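Local coordinates for putative oxidoreductase (Bacteroides fragilis NCTC 9343, PDB 3EOF), which binds flavin mononucleotide and probably acts as an FMN-dependent oxidoreductase of the nitroreductase family, at residues Ala79-Arg82 with Arg83-Lys86; Phe103-Ala106 with Ala107-Thr110; Leu238-Leu241 with Arg242-Phe246. All coordinates share one frame; numbering follows the deposited sequence. Where two conformers were deposited one is given.

How the contacts relate
The three contacts come in series along the chain and lie on the same side of its centre. Contact 1 sits where strand 73-80 of the antiparallel sheet passes into helix 82-89; contact 2 lies in the next helix, 100-123; contact 3 ends helix 227-243. The centres of contacts 1 and 2 are about 11 Å apart, those of 2 and 3 about 14 Å, and those of 1 and 3 about 15 Å. All three touch: Ala-79 packs on Ala-106, Phe-81 on Phe-246, and Phe-103 on both Leu-241 and Phe-246. The C-terminal helix end is thereby joined to the helix that carries Asp-109 to the FMN pocket.

Contact 1. Residues Ala79-Arg82 with Arg83-Lys86; sequences ADFR and RFCK
At the junction of strand 73-80 with helix 82-89, Asp-80 caps the new helix through its side chain. Asp-80 OD1 accepts from Arg-83 N at 2.9 Å, and the N-H...O angle of 170° makes the bond nearly straight. The donor arrives on the syn side of OD1, 15° out of the carboxylate plane. With CG anti to the backbone N (chi1 -176°), the carboxylate turns onto the first turn of the helix. Asp-80 OD2 is 3.7 Å from Arg-83 NH1, a long salt bridge of charges only, since Asp-80 lies over one face of the guanidinium. Stronger partners lie beyond: Ser-45 OG of the same chain, and Tyr-183 OH of the second subunit, bond to Asp-80 OD2, and Tyr-44 O takes Arg-83 NH2.

Water 1 closes the first turn, donating to Asp-80 O and accepting from Phe-84 N at 2.9 Å. Regular helical bonds then follow, Cys-85 N to Phe-81 O and Lys-86 N to Arg-82 O. Phe-84 CD2 meets the edge of the Phe-81 ring near its plane, 4.2 Å from Phe-81 CE1. Arg-82 and Lys-86 run side by side; Lys-86 has two conformers, so the spacing of their like charges is uncertain, and Asp-185 of the second subunit is salt-bridged to Arg-82. Such side-chain capping by an aspartate is typical of a helix N-terminus, here directly after a sheet strand.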
loop_
_atom_site.group_PDB
_atom_site.type_symbol
_atom_site.label_atom_id
_atom_site.label_comp_id
_atom_site.label_asym_id
_atom_site.label_seq_id
_atom_site.Cartn_x
_atom_site.Cartn_y
_atom_site.Cartn_z
ATOM N N ALA A 79 -5.267 -4.164 8.347
ATOM C CA ALA A 79 -3.998 -4.044 9.056
ATOM C C ALA A 79 -4.246 -4.895 10.306
ATOM O O ALA A 79 -5.271 -4.769 10.918
ATOM C CB ALA A 79 -3.738 -2.583 9.427
ATOM N N ASP A 80 -3.330 -5.778 10.666
ATOM C CA ASP A 80 -3.560 -6.672 11.807
ATOM C C ASP A 80 -2.261 -6.921 12.548
ATOM O O ASP A 80 -1.362 -7.617 12.057
ATOM C CB ASP A 80 -4.164 -7.981 11.293
ATOM C CG ASP A 80 -4.556 -8.971 12.386
ATOM O OD1 ASP A 80 -3.937 -8.975 13.445
ATOM O OD2 ASP A 80 -5.474 -9.797 12.137
ATOM N N PHE A 81 -2.152 -6.281 13.703
ATOM C CA PHE A 81 -1.067 -6.554 14.660
ATOM C C PHE A 81 -1.576 -7.456 15.791
ATOM O O PHE A 81 -0.784 -7.955 16.595
ATOM C CB PHE A 81 -0.427 -5.267 15.229
ATOM C CG PHE A 81 0.973 -5.066 14.772
ATOM C CD1 PHE A 81 1.966 -5.911 15.249
ATOM C CD2 PHE A 81 1.320 -4.042 13.936
ATOM C CE1 PHE A 81 3.291 -5.747 14.867
ATOM C CE2 PHE A 81 2.632 -3.858 13.567
ATOM C CZ PHE A 81 3.619 -4.724 14.020
ATOM N N ARG A 82 -2.885 -7.720 15.794
ATOM C CA ARG A 82 -3.507 -8.527 16.819
ATOM C C ARG A 82 -3.008 -9.955 16.803
ATOM O O ARG A 82 -2.675 -10.519 17.860
ATOM C CB ARG A 82 -5.017 -8.553 16.646
ATOM C CG ARG A 82 -5.702 -9.367 17.749
ATOM C CD ARG A 82 -7.167 -9.200 17.676
ATOM N NE ARG A 82 -7.811 -9.760 18.850
ATOM C CZ ARG A 82 -8.063 -9.084 19.964
ATOM N NH1 ARG A 82 -7.713 -7.809 20.094
ATOM N NH2 ARG A 82 -8.645 -9.705 20.969
ATOM N N ARG A 83 -3.032 -10.577 15.631
ATOM C CA ARG A 83 -2.537 -11.944 15.535
ATOM C C ARG A 83 -1.097 -12.039 16.059
ATOM O O ARG A 83 -0.774 -12.916 16.881
ATOM C CB ARG A 83 -2.676 -12.478 14.119
ATOM C CG ARG A 83 -2.173 -13.916 13.944
ATOM C CD ARG A 83 -2.463 -14.406 12.552
ATOM N NE ARG A 83 -1.892 -13.477 11.631
ATOM C CZ ARG A 83 -2.529 -12.667 10.781
ATOM N NH1 ARG A 83 -3.817 -12.707 10.536
ATOM N NH2 ARG A 83 -1.783 -11.854 10.070
ATOM N N PHE A 84 -0.222 -11.144 15.622
ATOM C CA PHE A 84 1.150 -11.166 16.132
ATOM C C PHE A 84 1.221 -10.929 17.646
ATOM O O PHE A 84 1.979 -11.578 18.323
ATOM C CB PHE A 84 2.051 -10.142 15.429
ATOM C CG PHE A 84 3.495 -10.366 15.714
ATOM C CD1 PHE A 84 4.131 -11.479 15.188
ATOM C CD2 PHE A 84 4.195 -9.512 16.557
ATOM C CE1 PHE A 84 5.475 -11.752 15.462
ATOM C CE2 PHE A 84 5.526 -9.754 16.837
ATOM C CZ PHE A 84 6.172 -10.892 16.298
ATOM N N CYS A 85 0.439 -9.994 18.200
ATOM C CA CYS A 85 0.506 -9.771 19.626
ATOM C C CYS A 85 0.004 -10.933 20.404
ATOM O O CYS A 85 0.491 -11.158 21.504
ATOM C CB CYS A 85 -0.249 -8.515 20.053
ATOM S SG CYS A 85 0.552 -7.071 19.369
ATOM N N LYS A 86 -0.987 -11.655 19.874
ATOM C CA LYS A 86 -1.522 -12.823 20.553
ATOM C C LYS A 86 -0.407 -13.870 20.547
ATOM O O LYS A 86 -0.187 -14.547 21.513
ATOM C CB LYS A 86 -2.861 -13.287 19.933
ATOM C CG LYS A 86 -4.116 -12.641 20.602
ATOM C CD LYS A 86 -5.468 -13.072 19.945
ATOM C CE LYS A 86 -6.552 -13.326 20.964
ATOM N NZ LYS A 86 -6.741 -12.277 21.987
HETATM O O HOH W 1 -0.255 -10.039 12.890
#

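Contact 2. Residues Phe103-Ala106 with Ala107-Thr110; sequences FLNA and AMDT
Ala-106 O and Thr-110 join two successive turns in a buried part of helix 100-123, where Ala-106 O takes two donors. Thr-110 N reaches Ala-106 O at 2.9 Å in the regular i to i+4 bond. Thr-110 OG1 also donates to Ala-106 O, at 2.7 Å, from above the carbonyl plane, 43° out of it. OG1 stands beside its own backbone N (chi1 -53°), which turns the hydroxyl back along the helix to that carbonyl.

The preceding carbonyls of Phe-103, Leu-104 and Asn-105 accept from the amides of Ala-107, Met-108 and Asp-109. Asn-105 O also receives water 2 at 2.6 Å, and that water donates a second bond to Asp-109 OD1 at 2.9 Å. Beyond the helix, Asp-109 OD1 accepts from Met-38 N, while OD2 bonds to Thr-37 OG1 and Leu-43 N. The carboxylate thus ties the helix to the loop lining the FMN pocket, and Asp-109 itself touches the bound FMN. Together these bonds fix the orientation of the carboxylate.

Apolar contacts accompany these bonds. Leu-104 CD1 packs 4.3 Å from Met-108 CG, and Ala-107 CB lies over one face of the Phe-103 ring. Met-108, a selenomethionine, is bent at chi3 (-67°), which folds its end back along Asn-105: Met-108 CE comes 3.5 Å from Asn-105 OD1.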
loop_
_atom_site.group_PDB
_atom_site.type_symbol
_atom_site.label_atom_id
_atom_site.label_comp_id
_atom_site.label_asym_id
_atom_site.label_seq_id
_atom_site.Cartn_x
_atom_site.Cartn_y
_atom_site.Cartn_z
ATOM N N PHE A 103 0.897 0.828 13.186
ATOM C CA PHE A 103 -0.276 0.882 12.321
ATOM C C PHE A 103 0.113 1.138 10.885
ATOM O O PHE A 103 -0.375 0.483 9.966
ATOM C CB PHE A 103 -1.302 1.981 12.762
ATOM C CG PHE A 103 -2.301 2.311 11.679
ATOM C CD1 PHE A 103 -3.327 1.416 11.358
ATOM C CD2 PHE A 103 -2.130 3.451 10.879
ATOM C CE1 PHE A 103 -4.210 1.674 10.297
ATOM C CE2 PHE A 103 -3.022 3.728 9.839
ATOM C CZ PHE A 103 -4.061 2.836 9.548
ATOM N N LEU A 104 1.003 2.088 10.663
ATOM C CA LEU A 104 1.455 2.356 9.312
ATOM C C LEU A 104 2.223 1.169 8.731
ATOM O O LEU A 104 2.080 0.859 7.553
ATOM C CB LEU A 104 2.286 3.632 9.240
ATOM C CG LEU A 104 2.810 4.000 7.845
ATOM C CD1 LEU A 104 1.700 4.187 6.833
ATOM C CD2 LEU A 104 3.741 5.258 7.940
ATOM N N ASN A 105 3.040 0.517 9.533
ATOM C CA ASN A 105 3.756 -0.666 9.063
ATOM C C ASN A 105 2.799 -1.769 8.641
ATOM O O ASN A 105 3.023 -2.409 7.628
ATOM C CB ASN A 105 4.699 -1.251 10.148
ATOM C CG ASN A 105 5.945 -0.395 10.408
ATOM O OD1 ASN A 105 6.404 0.296 9.508
ATOM N ND2 ASN A 105 6.497 -0.449 11.677
ATOM N N ALA A 106 1.714 -1.976 9.409
ATOM C CA ALA A 106 0.735 -3.029 9.123
ATOM C C ALA A 106 -0.027 -2.656 7.869
ATOM O O ALA A 106 -0.256 -3.516 7.018
ATOM C CB ALA A 106 -0.224 -3.255 10.288
ATOM N N ALA A 107 -0.424 -1.373 7.778
ATOM C CA ALA A 107 -1.130 -0.818 6.615
ATOM C C ALA A 107 -0.365 -1.101 5.331
ATOM O O ALA A 107 -0.937 -1.491 4.313
ATOM C CB ALA A 107 -1.309 0.645 6.761
HETATM N N MSE A 108 0.912 -0.829 5.369
HETATM C CA MSE A 108 1.749 -1.089 4.213
HETATM C C MSE A 108 1.766 -2.526 3.874
HETATM O O MSE A 108 1.762 -2.864 2.693
HETATM C CB MSE A 108 3.166 -0.601 4.418
HETATM C CG MSE A 108 3.218 0.924 4.544
HETATM SE SE MSE A 108 5.054 1.680 4.507
HETATM C CE MSE A 108 5.748 0.979 6.173
ATOM N N ASP A 109 1.857 -3.387 4.878
ATOM C CA ASP A 109 1.884 -4.838 4.608
ATOM C C ASP A 109 0.617 -5.215 3.889
ATOM O O ASP A 109 0.604 -5.974 2.948
ATOM C CB ASP A 109 1.983 -5.671 5.904
ATOM C CG ASP A 109 3.376 -6.267 6.167
ATOM O OD1 ASP A 109 4.417 -5.691 5.729
ATOM O OD2 ASP A 109 3.395 -7.337 6.881
ATOM N N THR A 110 -0.461 -4.626 4.362
ATOM C CA THR A 110 -1.797 -4.906 3.893
ATOM C C THR A 110 -2.084 -4.431 2.484
ATOM O O THR A 110 -2.855 -5.068 1.773
ATOM C CB THR A 110 -2.814 -4.254 4.864
ATOM O OG1 THR A 110 -2.524 -4.680 6.198
ATOM C CG2 THR A 110 -4.238 -4.618 4.534
HETATM O O HOH W 2 5.112 -2.960 6.268
#

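Contact 3. Residues Leu238-Leu241 with Arg242-Phe246; sequences LKVL and RRQGF
Leu-241 and Phe-246 close the C-terminal end of helix 227-243 in a Schellman motif. Among the backbone bonds, Phe-246 N donates to Leu-241 O at 2.8 Å, with an N-H...O angle of 157°, while Gly-245 N turns back to Arg-242 O at 2.9 Å. Gly-245 is the C' residue, and its positive phi (74°) reverses the chain. Before this end, the amides of Arg-242, Arg-243 and Gln-244 keep the regular helical bonds to the carbonyls of Leu-238, Lys-239 and Val-240.

The apolar packing follows the same reversal. Leu-241 CD2 touches Phe-246 CB at 3.8 Å, with the two side chains crossing at about a right angle. The Phe-246 ring leads away from the helix end toward Phe-103 and Phe-152. On a neighbouring part of the helix surface, Val-240 CG1 lies 4.3 Å from Gln-244 CG.

The charged and amide groups lean on the helix and find their stronger partners beyond it. Arg-242, bent at chi3 (-46°), folds its guanidinium back so that one face covers Leu-238 O, which stands 4.1 Å above the plane of the Arg-242 guanidinium. Arg-243, bent at chi2 and chi3, brings its NH2 to within 3.8 Å of Val-240 CG2. Beyond the two segments, Arg-242 NE bonds to Asp-248 O and Arg-243 NE to Gln-139 OE1, while Gln-244 NE2 is shared by the carbonyls of Val-151 and Leu-147.

The chemistry therefore implies a helix end held in two ways: Leu-241 O and Arg-242 O are satisfied by the amides of Phe-246 and Gly-245, and the Gln-244 amide group and apolar Phe-246 anchor it against strand 151-160 and the loop preceding it.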
loop_
_atom_site.group_PDB
_atom_site.type_symbol
_atom_site.label_atom_id
_atom_site.label_comp_id
_atom_site.label_asym_id
_atom_site.label_seq_id
_atom_site.Cartn_x
_atom_site.Cartn_y
_atom_site.Cartn_z
ATOM N N LEU A 238 -8.183 9.459 13.518
ATOM C CA LEU A 238 -7.458 9.462 14.781
ATOM C C LEU A 238 -8.316 8.821 15.835
ATOM O O LEU A 238 -7.826 7.994 16.567
ATOM C CB LEU A 238 -7.044 10.878 15.188
ATOM C CG LEU A 238 -6.012 11.542 14.271
ATOM C CD1 LEU A 238 -5.855 13.009 14.612
ATOM C CD2 LEU A 238 -4.736 10.811 14.389
ATOM N N LYS A 239 -9.601 9.173 15.879
ATOM C CA LYS A 239 -10.524 8.570 16.804
ATOM C C LYS A 239 -10.616 7.044 16.678
ATOM O O LYS A 239 -10.621 6.330 17.675
ATOM C CB LYS A 239 -11.928 9.181 16.651
ATOM C CG LYS A 239 -12.037 10.602 17.140
ATOM C CD LYS A 239 -13.477 11.140 16.959
ATOM C CE LYS A 239 -13.595 12.565 17.511
ATOM N NZ LYS A 239 -14.976 13.181 17.328
ATOM N N VAL A 240 -10.714 6.549 15.454
ATOM C CA VAL A 240 -10.883 5.129 15.231
ATOM C C VAL A 240 -9.572 4.400 15.479
ATOM O O VAL A 240 -9.581 3.288 16.032
ATOM C CB VAL A 240 -11.455 4.830 13.832
ATOM C CG1 VAL A 240 -11.639 3.327 13.612
ATOM C CG2 VAL A 240 -12.785 5.526 13.684
ATOM N N LEU A 241 -8.453 5.022 15.134
ATOM C CA LEU A 241 -7.152 4.410 15.399
ATOM C C LEU A 241 -6.976 4.256 16.918
ATOM O O LEU A 241 -6.479 3.236 17.402
ATOM C CB LEU A 241 -6.039 5.267 14.821
ATOM C CG LEU A 241 -5.712 5.163 13.338
ATOM C CD1 LEU A 241 -4.866 6.392 12.971
ATOM C CD2 LEU A 241 -4.980 3.884 13.057
ATOM N N ARG A 242 -7.440 5.259 17.670
ATOM C CA ARG A 242 -7.362 5.244 19.126
ATOM C C ARG A 242 -8.198 4.066 19.682
ATOM O O ARG A 242 -7.734 3.236 20.475
ATOM C CB ARG A 242 -7.858 6.594 19.670
ATOM C CG ARG A 242 -7.899 6.710 21.202
ATOM C CD ARG A 242 -7.977 8.196 21.698
ATOM N NE ARG A 242 -7.013 9.068 20.989
ATOM C CZ ARG A 242 -7.331 10.081 20.166
ATOM N NH1 ARG A 242 -8.605 10.442 19.950
ATOM N NH2 ARG A 242 -6.351 10.769 19.579
ATOM N N ARG A 243 -9.426 3.986 19.184
ATOM C CA ARG A 243 -10.407 3.002 19.600
ATOM C C ARG A 243 -9.857 1.609 19.307
ATOM O O ARG A 243 -10.085 0.652 20.057
ATOM C CB ARG A 243 -11.692 3.303 18.831
ATOM C CG ARG A 243 -12.940 3.219 19.638
ATOM C CD ARG A 243 -13.822 4.467 19.407
ATOM N NE ARG A 243 -14.376 4.569 18.057
ATOM C CZ ARG A 243 -14.994 5.647 17.550
ATOM N NH1 ARG A 243 -15.110 6.783 18.244
ATOM N NH2 ARG A 243 -15.470 5.603 16.308
ATOM N N GLN A 244 -9.110 1.481 18.228
ATOM C CA GLN A 244 -8.521 0.174 17.855
ATOM C C GLN A 244 -7.137 -0.101 18.441
ATOM O O GLN A 244 -6.466 -1.100 18.077
ATOM C CB GLN A 244 -8.454 0.018 16.339
ATOM C CG GLN A 244 -9.804 -0.029 15.643
ATOM C CD GLN A 244 -10.782 -1.023 16.236
ATOM O OE1 GLN A 244 -11.606 -0.673 17.084
ATOM N NE2 GLN A 244 -10.717 -2.234 15.794
ATOM N N GLY A 245 -6.714 0.783 19.329
ATOM C CA GLY A 245 -5.465 0.684 20.031
ATOM C C GLY A 245 -4.203 0.972 19.268
ATOM O O GLY A 245 -3.122 0.517 19.681
ATOM N N PHE A 246 -4.304 1.714 18.163
ATOM C CA PHE A 246 -3.106 2.059 17.412
ATOM C C PHE A 246 -2.576 3.421 17.805
ATOM O O PHE A 246 -1.666 3.954 17.185
ATOM C CB PHE A 246 -3.329 1.948 15.918
ATOM C CG PHE A 246 -3.249 0.553 15.410
ATOM C CD1 PHE A 246 -2.031 -0.128 15.422
ATOM C CD2 PHE A 246 -4.360 -0.069 14.868
ATOM C CE1 PHE A 246 -1.932 -1.435 14.896
ATOM C CE2 PHE A 246 -4.266 -1.327 14.330
ATOM C CZ PHE A 246 -3.038 -2.021 14.354
#